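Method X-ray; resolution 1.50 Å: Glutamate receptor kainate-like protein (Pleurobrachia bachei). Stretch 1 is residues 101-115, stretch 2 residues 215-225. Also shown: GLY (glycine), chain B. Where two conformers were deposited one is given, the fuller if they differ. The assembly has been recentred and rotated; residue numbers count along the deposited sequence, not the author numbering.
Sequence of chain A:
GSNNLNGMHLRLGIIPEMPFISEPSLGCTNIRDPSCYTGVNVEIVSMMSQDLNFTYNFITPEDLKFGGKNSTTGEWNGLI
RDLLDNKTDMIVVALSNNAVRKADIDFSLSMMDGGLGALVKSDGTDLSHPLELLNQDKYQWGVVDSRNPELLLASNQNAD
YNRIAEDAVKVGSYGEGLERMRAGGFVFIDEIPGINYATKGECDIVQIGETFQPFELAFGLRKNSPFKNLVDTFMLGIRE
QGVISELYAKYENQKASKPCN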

ATOM      1  N   ARG A 101      -5.324  15.690  16.820  1.00 10.90           N
ATOM      2  CA  ARG A 101      -5.150  14.479  16.057  1.00  8.74           C
ATOM      3  C   ARG A 101      -6.203  13.433  16.304  1.00  9.22           C
ATOM      4  O   ARG A 101      -6.665  12.795  15.345  1.00  9.60           O
ATOM      5  CB  ARG A 101      -3.772  13.897  16.377  1.00  9.06           C
ATOM      6  CG  ARG A 101      -2.608  14.771  15.916  1.00  9.78           C
ATOM      7  CD  ARG A 101      -1.273  14.251  16.428  1.00  9.70           C
ATOM      8  NE  ARG A 101      -0.177  15.020  15.821  1.00 10.36           N
ATOM      9  CZ  ARG A 101       1.093  14.762  16.068  1.00  7.91           C
ATOM     10  NH1 ARG A 101       1.443  13.873  17.005  1.00  9.83           N
ATOM     11  NH2 ARG A 101       2.051  15.395  15.416  1.00  9.74           N
ATOM     12  N   LYS A 102      -6.581  13.221  17.556  1.00  9.48           N
ATOM     13  CA  LYS A 102      -7.527  12.173  17.924  1.00 10.79           C
ATOM     14  C   LYS A 102      -8.913  12.431  17.305  1.00 12.68           C
ATOM     15  O   LYS A 102      -9.709  11.476  17.148  1.00 13.41           O
ATOM     16  CB  LYS A 102      -7.595  12.039  19.452  1.00 13.91           C
ATOM     17  CG  LYS A 102      -8.402  10.847  19.954  1.00 24.99           C
ATOM     18  CD  LYS A 102      -8.486  10.901  21.477  1.00 43.41           C
ATOM     19  CE  LYS A 102      -9.817  10.346  22.017  1.00 54.59           C
ATOM     20  NZ  LYS A 102     -10.119  10.837  23.430  1.00 57.11           N
ATOM     21  N   ALA A 103      -9.200  13.683  16.924  1.00 12.25           N
ATOM     22  CA  ALA A 103     -10.464  13.944  16.233  1.00 15.76           C
ATOM     23  C   ALA A 103     -10.540  13.211  14.907  1.00 14.75           C
ATOM     24  O   ALA A 103     -11.612  12.879  14.429  1.00 14.88           O
ATOM     25  CB  ALA A 103     -10.618  15.429  15.997  1.00 18.90           C
ATOM     26  N   ASP A 104      -9.394  12.998  14.286  1.00 12.78           N
ATOM     27  CA  ASP A 104      -9.341  12.522  12.919  1.00 11.85           C
ATOM     28  C   ASP A 104      -8.669  11.133  12.726  1.00 11.34           C
ATOM     29  O   ASP A 104      -8.943  10.487  11.731  1.00 11.52           O
ATOM     30  CB  ASP A 104      -8.625  13.531  12.037  1.00 12.52           C
ATOM     31  CG  ASP A 104      -9.393  14.831  11.869  1.00 14.90           C
ATOM     32  OD1 ASP A 104     -10.646  14.818  12.022  1.00 16.43           O
ATOM     33  OD2 ASP A 104      -8.738  15.858  11.576  1.00 17.05           O
ATOM     34  N   ILE A 105      -7.797  10.690  13.640  1.00  9.89           N
ATOM     35  CA  ILE A 105      -7.224   9.339  13.636  1.00  8.48           C
ATOM     36  C   ILE A 105      -7.369   8.733  15.024  1.00  8.76           C
ATOM     37  O   ILE A 105      -7.679   9.432  15.990  1.00 10.34           O
ATOM     38  CB  ILE A 105      -5.746   9.353  13.219  1.00  7.56           C
ATOM     39  CG1 ILE A 105      -4.873  10.127  14.208  1.00 10.76           C
ATOM     40  CG2 ILE A 105      -5.626   9.924  11.806  1.00 10.23           C
ATOM     41  CD1 ILE A 105      -3.354   9.800  14.038  1.00  9.82           C
ATOM     42  N   ASP A 106      -7.161   7.438  15.088  1.00  7.89           N
ATOM     43  CA  ASP A 106      -7.082   6.707  16.361  1.00  8.03           C
ATOM     44  C   ASP A 106      -5.639   6.517  16.775  1.00  7.77           C
ATOM     45  O   ASP A 106      -4.703   6.548  15.945  1.00  9.29           O
ATOM     46  CB  ASP A 106      -7.724   5.338  16.262  1.00  8.39           C
ATOM     47  CG  ASP A 106      -9.250   5.337  16.453  1.00 13.83           C
ATOM     48  OD1 ASP A 106      -9.839   6.379  16.810  1.00 15.24           O
ATOM     49  OD2 ASP A 106      -9.811   4.234  16.283  1.00 15.39           O
ATOM     50  N   PHE A 107      -5.455   6.334  18.069  1.00  9.24           N
ATOM     51  CA  PHE A 107      -4.165   5.995  18.670  1.00  8.13           C
ATOM     52  C   PHE A 107      -4.282   4.631  19.312  1.00  8.51           C
ATOM     53  O   PHE A 107      -5.295   4.311  19.963  1.00 10.57           O
ATOM     54  CB  PHE A 107      -3.768   7.048  19.698  1.00  9.01           C
ATOM     55  CG  PHE A 107      -3.359   8.324  19.073  1.00  8.30           C
ATOM     56  CD1 PHE A 107      -4.299   9.268  18.711  1.00  9.00           C
ATOM     57  CD2 PHE A 107      -2.053   8.571  18.781  1.00  8.63           C
ATOM     58  CE1 PHE A 107      -3.916  10.458  18.095  1.00  8.73           C
ATOM     59  CE2 PHE A 107      -1.654   9.738  18.176  1.00  8.84           C
ATOM     60  CZ  PHE A 107      -2.598  10.693  17.817  1.00  8.91           C
ATOM     61  N   SER A 108      -3.230   3.864  19.128  1.00  7.24           N
ATOM     62  CA  SER A 108      -3.111   2.602  19.854  1.00  7.70           C
ATOM     63  C   SER A 108      -2.977   2.842  21.324  1.00  6.81           C
ATOM     64  O   SER A 108      -2.719   3.946  21.790  1.00  8.70           O
ATOM     65  CB  SER A 108      -1.899   1.796  19.363  1.00  8.37           C
ATOM     66  OG  SER A 108      -0.652   2.340  19.802  1.00  7.94           O
ATOM     67  N   LEU A 109      -3.109   1.747  22.068  1.00  7.69           N
ATOM     68  CA  LEU A 109      -2.613   1.710  23.428  1.00  8.10           C
ATOM     69  C   LEU A 109      -1.169   2.197  23.408  1.00  8.92           C
ATOM     70  O   LEU A 109      -0.397   1.863  22.503  1.00  8.41           O
ATOM     71  CB  LEU A 109      -2.768   0.288  23.988  1.00  9.37           C
ATOM     72  CG  LEU A 109      -2.428   0.035  25.426  1.00 12.68           C
ATOM     73  CD1 LEU A 109      -3.462  -0.994  26.024  1.00 13.01           C
ATOM     74  CD2 LEU A 109      -1.038  -0.498  25.482  1.00 12.60           C
ATOM     75  N   SER A 110      -0.784   3.018  24.393  1.00  8.20           N
ATOM     76  CA  SER A 110       0.466   3.727  24.296  1.00  7.30           C
ATOM     77  C   SER A 110       1.673   2.923  24.647  1.00  9.11           C
ATOM     78  O   SER A 110       1.597   1.975  25.460  1.00  9.61           O
ATOM     79  CB  SER A 110       0.382   4.969  25.145  1.00 10.12           C
ATOM     80  OG  SER A 110       0.186   4.628  26.517  1.00 11.14           O
ATOM     81  N   MET A 111       2.810   3.284  24.050  0.57  8.05           N
ATOM     82  CA  MET A 111       4.089   2.656  24.381  0.57  9.55           C
ATOM     83  C   MET A 111       4.732   3.284  25.630  0.57 11.72           C
ATOM     84  O   MET A 111       5.491   2.624  26.331  0.57 12.05           O
ATOM     85  CB  MET A 111       5.046   2.702  23.161  0.57  9.91           C
ATOM     86  CG  MET A 111       5.360   4.062  22.629  0.57  9.38           C
ATOM     87  SD  MET A 111       6.495   3.941  21.213  0.57 12.26           S
ATOM     88  CE  MET A 111       5.125   4.071  20.070  0.57 26.27           C
ATOM     89  N   MET A 112       4.445   4.542  25.922  1.00 10.60           N
ATOM     90  CA  MET A 112       4.984   5.226  27.074  1.00 12.84           C
ATOM     91  C   MET A 112       4.364   6.596  27.178  1.00 11.23           C
ATOM     92  O   MET A 112       3.655   7.045  26.269  1.00  9.52           O
ATOM     93  CB  MET A 112       6.491   5.339  27.000  1.00 15.00           C
ATOM     94  CG  MET A 112       6.953   6.219  25.921  1.00 13.73           C
ATOM     95  SD  MET A 112       8.786   6.184  25.673  1.00 20.06           S
ATOM     96  CE  MET A 112       9.087   4.541  25.347  1.00 26.59           C
ATOM     97  N   ASP A 113       4.547   7.237  28.324  1.00  9.01           N
ATOM     98  CA  ASP A 113       4.085   8.608  28.555  1.00  9.11           C
ATOM     99  C   ASP A 113       5.214   9.597  28.331  1.00 11.75           C
ATOM    100  O   ASP A 113       6.355   9.380  28.734  1.00 13.17           O
ATOM    101  CB  ASP A 113       3.539   8.762  29.971  1.00  8.87           C
ATOM    102  CG  ASP A 113       2.332   7.909  30.246  1.00 12.17           C
ATOM    103  OD1 ASP A 113       1.606   7.493  29.303  1.00 11.58           O
ATOM    104  OD2 ASP A 113       2.074   7.675  31.454  1.00 12.19           O
ATOM    105  N   GLY A 114       4.855  10.683  27.681  1.00 10.17           N
ATOM    106  CA  GLY A 114       5.764  11.803  27.490  1.00 11.87           C
ATOM    107  C   GLY A 114       5.235  13.084  28.078  1.00  9.68           C
ATOM    108  O   GLY A 114       4.199  13.136  28.744  1.00 10.96           O
ATOM    109  N   GLY A 115       5.987  14.145  27.832  1.00 10.21           N
ATOM    110  CA  GLY A 115       5.591  15.466  28.255  1.00 11.08           C
ATOM    111  C   GLY A 115       6.482  16.503  27.569  1.00  9.43           C
ATOM    112  O   GLY A 115       7.366  16.173  26.821  1.00 10.81           O
ATOM    113  N   PHE A 215       1.429  13.723  27.670  1.00  9.15           N
ATOM    114  CA  PHE A 215       0.679  13.088  26.602  1.00  9.37           C
ATOM    115  C   PHE A 215       1.188  11.661  26.453  1.00  9.51           C
ATOM    116  O   PHE A 215       2.331  11.387  26.775  1.00 11.08           O
ATOM    117  CB  PHE A 215       0.861  13.819  25.236  1.00  9.74           C
ATOM    118  CG  PHE A 215       2.278  14.198  24.962  1.00  8.66           C
ATOM    119  CD1 PHE A 215       2.767  15.418  25.421  1.00 10.95           C
ATOM    120  CD2 PHE A 215       3.147  13.359  24.302  1.00 10.93           C
ATOM    121  CE1 PHE A 215       4.098  15.758  25.248  1.00 11.22           C
ATOM    122  CE2 PHE A 215       4.448  13.709  24.135  1.00 10.87           C
ATOM    123  CZ  PHE A 215       4.924  14.903  24.586  1.00 12.22           C
ATOM    124  N   GLU A 216       0.340  10.794  25.939  1.00  8.62           N
ATOM    125  CA  GLU A 216       0.742   9.448  25.543  1.00  8.07           C
ATOM    126  C   GLU A 216       1.473   9.473  24.216  1.00  8.73           C
ATOM    127  O   GLU A 216       1.130  10.286  23.362  1.00  9.34           O
ATOM    128  CB  GLU A 216      -0.467   8.548  25.454  1.00  7.34           C
ATOM    129  CG  GLU A 216      -1.102   8.237  26.804  1.00  8.91           C
ATOM    130  CD  GLU A 216      -2.167   7.196  26.682  1.00 11.76           C
ATOM    131  OE1 GLU A 216      -1.979   6.070  27.223  1.00 10.81           O
ATOM    132  OE2 GLU A 216      -3.223   7.414  26.008  1.00 13.29           O
ATOM    133  N   LEU A 217       2.409   8.558  24.036  1.00  7.44           N
ATOM    134  CA  LEU A 217       3.125   8.289  22.796  1.00  6.51           C
ATOM    135  C   LEU A 217       2.652   6.939  22.321  1.00  6.45           C
ATOM    136  O   LEU A 217       2.752   5.963  23.079  1.00  8.66           O
ATOM    137  CB  LEU A 217       4.639   8.285  23.025  1.00  9.05           C
ATOM    138  CG  LEU A 217       5.187   9.665  23.401  1.00 10.17           C
ATOM    139  CD1 LEU A 217       6.546   9.518  24.064  1.00 16.26           C
ATOM    140  CD2 LEU A 217       5.327  10.508  22.179  1.00 11.64           C
ATOM    141  N   ALA A 218       2.157   6.844  21.096  1.00  6.55           N
ATOM    142  CA  ALA A 218       1.489   5.636  20.618  1.00  6.20           C
ATOM    143  C   ALA A 218       1.666   5.474  19.137  1.00  6.49           C
ATOM    144  O   ALA A 218       2.286   6.313  18.476  1.00  8.13           O
ATOM    145  CB  ALA A 218       0.001   5.721  21.013  1.00  7.77           C
ATOM    146  N   PHE A 219       1.099   4.423  18.560  1.00  7.16           N
ATOM    147  CA  PHE A 219       0.997   4.290  17.110  1.00  6.93           C
ATOM    148  C   PHE A 219      -0.300   4.917  16.645  1.00  6.78           C
ATOM    149  O   PHE A 219      -1.285   5.009  17.390  1.00  7.90           O
ATOM    150  CB  PHE A 219       1.086   2.831  16.689  1.00  7.30           C
ATOM    151  CG  PHE A 219       2.449   2.166  16.901  1.00  7.00           C
ATOM    152  CD1 PHE A 219       3.568   2.860  17.292  1.00  7.76           C
ATOM    153  CD2 PHE A 219       2.560   0.809  16.631  1.00  9.91           C
ATOM    154  CE1 PHE A 219       4.808   2.181  17.429  1.00  9.24           C
ATOM    155  CE2 PHE A 219       3.790   0.143  16.763  1.00  9.50           C
ATOM    156  CZ  PHE A 219       4.884   0.817  17.153  1.00 10.15           C
ATOM    157  N   GLY A 220      -0.330   5.351  15.384  1.00  6.97           N
ATOM    158  CA  GLY A 220      -1.488   5.966  14.760  1.00  6.68           C
ATOM    159  C   GLY A 220      -2.171   5.044  13.766  1.00  6.56           C
ATOM    160  O   GLY A 220      -1.465   4.405  12.974  1.00  7.04           O
ATOM    161  N   LEU A 221      -3.517   5.013  13.781  1.00  7.61           N
ATOM    162  CA  LEU A 221      -4.286   4.147  12.903  1.00  7.49           C
ATOM    163  C   LEU A 221      -5.472   4.909  12.394  1.00  8.57           C
ATOM    164  O   LEU A 221      -5.931   5.844  13.059  1.00  8.00           O
ATOM    165  CB  LEU A 221      -4.829   2.892  13.607  1.00  8.75           C
ATOM    166  CG  LEU A 221      -3.788   1.854  14.082  1.00 10.07           C
ATOM    167  CD1 LEU A 221      -3.113   2.253  15.348  1.00 14.03           C
ATOM    168  CD2 LEU A 221      -4.487   0.508  14.292  1.00 12.66           C
ATOM    169  N   ARG A 222      -5.983   4.555  11.223  1.00  6.87           N
ATOM    170  CA  ARG A 222      -7.259   5.126  10.791  1.00  7.61           C
ATOM    171  C   ARG A 222      -8.357   4.691  11.747  1.00  9.02           C
ATOM    172  O   ARG A 222      -8.313   3.621  12.340  1.00 10.37           O
ATOM    173  CB  ARG A 222      -7.598   4.706   9.339  1.00  8.59           C
ATOM    174  CG  ARG A 222      -6.734   5.378   8.302  1.00  8.69           C
ATOM    175  CD  ARG A 222      -7.155   4.968   6.892  1.00  8.09           C
ATOM    176  NE  ARG A 222      -6.874   3.573   6.604  1.00  9.27           N
ATOM    177  CZ  ARG A 222      -5.673   3.138   6.216  1.00  7.71           C
ATOM    178  NH1 ARG A 222      -4.683   3.976   6.043  1.00  8.28           N
ATOM    179  NH2 ARG A 222      -5.476   1.834   6.010  1.00 10.67           N
ATOM    180  N   LYS A 223      -9.380   5.538  11.855  1.00  9.91           N
ATOM    181  CA  LYS A 223     -10.569   5.141  12.607  1.00 10.80           C
ATOM    182  C   LYS A 223     -11.164   3.839  12.049  1.00 12.12           C
ATOM    183  O   LYS A 223     -11.136   3.577  10.859  1.00 12.52           O
ATOM    184  CB  LYS A 223     -11.598   6.276  12.587  1.00 12.67           C
ATOM    185  CG  LYS A 223     -11.102   7.481  13.334  1.00 15.92           C
ATOM    186  CD  LYS A 223     -12.162   8.540  13.358  1.00 29.52           C
ATOM    187  CE  LYS A 223     -11.805   9.600  14.357  1.00 34.51           C
ATOM    188  NZ  LYS A 223     -13.071  10.292  14.730  1.00 36.81           N
ATOM    189  N   ASN A 224     -11.707   3.042  12.949  1.00 14.10           N
ATOM    190  CA  ASN A 224     -12.404   1.803  12.596  1.00 17.13           C
ATOM    191  C   ASN A 224     -11.511   0.750  11.997  1.00 14.99           C
ATOM    192  O   ASN A 224     -11.909  -0.118  11.221  1.00 17.12           O
ATOM    193  CB  ASN A 224     -13.574   2.092  11.633  1.00 17.64           C
ATOM    194  CG  ASN A 224     -14.598   3.031  12.257  1.00 24.03           C
ATOM    195  OD1 ASN A 224     -15.082   2.774  13.356  1.00 27.76           O
ATOM    196  ND2 ASN A 224     -14.835   4.165  11.615  1.00 29.53           N
ATOM    197  N   SER A 225     -10.232   0.795  12.373  1.00 14.50           N
ATOM    198  CA  SER A 225      -9.308  -0.188  11.848  1.00 12.80           C
ATOM    199  C   SER A 225      -9.614  -1.572  12.351  1.00 12.76           C
ATOM    200  O   SER A 225      -9.721  -1.766  13.569  1.00 13.59           O
ATOM    201  CB  SER A 225      -7.866   0.153  12.240  1.00 11.68           C
ATOM    202  OG  SER A 225      -7.004  -0.877  11.771  1.00 11.80           O
TER
HETATM  203  N   GLY B 301       6.548  12.686  18.696  1.00 13.76           N
HETATM  204  CA  GLY B 301       6.325  13.905  17.877  1.00 10.93           C
HETATM  205  C   GLY B 301       4.948  14.039  17.328  1.00 11.46           C
HETATM  206  O   GLY B 301       4.589  15.067  16.734  1.00 10.01           O
HETATM  207  OXT GLY B 301       4.114  13.090  17.450  1.00  9.68           O
HETATM  208  O   HOH W   1     -12.468  10.955  17.525  1.00 30.48           O
HETATM  209  O   HOH W   2      -8.934   7.943  10.453  1.00 11.40           O
HETATM  210  O   HOH W   3      -8.766   2.327  14.702  1.00 13.24           O
HETATM  211  O   HOH W   4     -12.307   3.788  15.493  1.00 21.92           O
HETATM  212  O   HOH W   5      -2.590   6.530  23.258  1.00 14.12           O
HETATM  213  O   HOH W   6      -2.671   3.394  26.626  1.00 11.68           O

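Two segments far apart in sequence pair here as antiparallel strands, in two short ladders separated by an irregular stretch that serine side chains and water help to bridge. In the first ladder Asp 106 and Leu 221 form a hydrogen-bonded pair, with Asp 106 N to Leu 221 O and Leu 221 N to Asp 106 O both at 2.9 Å. Phe 107 then faces Gly 220 without direct hydrogen bonds between them, and Ser 108 N donates to Phe 219 O at 2.8 Å. The return bond does not go to a backbone carbonyl: Phe 219 N donates to Ser 108 OG at 3.0 Å, while that same OG donates to Leu 109 O at 2.8 Å, so one hydroxyl replaces a main-chain acceptor and also ties down the following loop. Between Phe 107 and Met 112 the register shifts by two residues.

Pairing resumes as Met 111 N donates to Leu 217 O (2.9 Å) and Leu 217 N to Met 112 O (3.0 Å). The second ladder finishes with Gly 114 N to Phe 215 O at 2.8 Å and Phe 215 N to Gly 114 O at 3.0 Å. Gly 114 leaves room for its partner: an ideal CB there would lie 3.0 Å from Phe 215 CE2, a clash. The Phe 215 ring instead lays one face against the backbone, over Gly 114 C and Gly 115 N.

Apolar packing accompanies the ladders. Met 111 CE lies 3.3 Å from Phe 219 CE1, the side chain starting sideways but its end coming nearer, and Met 112 CG lies 3.8 Å from Leu 217 CD1, on the same sheet face. Phe 107 meets Ala 218 CB with its ring edge, CD2 being 4.2 Å from that methyl.

Polar side chains reinforce the middle and one end. Ser 110 OG donates to Glu 216 OE1 at 2.7 Å, and water 6 links the same pair by accepting from Ser 110 N (2.9 Å) and donating to Glu 216 OE1 (2.8 Å). Beyond the first ladder, the extended Lys 223 side chain reaches back so that NZ donates to Ala 103 O at 3.0 Å; water 1 extends this link, accepting from Lys 223 NZ (2.9 Å) and donating to Lys 102 O (2.8 Å). Asp 106 OD2 accepts from waters 3 and 4, both at 2.7 Å, which connect it to the type II turn from Arg 222 to Ser 225. Outside the strand pairing, Arg 101 grips the carboxylate of the bound glycine, NH1 to OXT at 2.8 Å and NH2 to O at 2.9 Å.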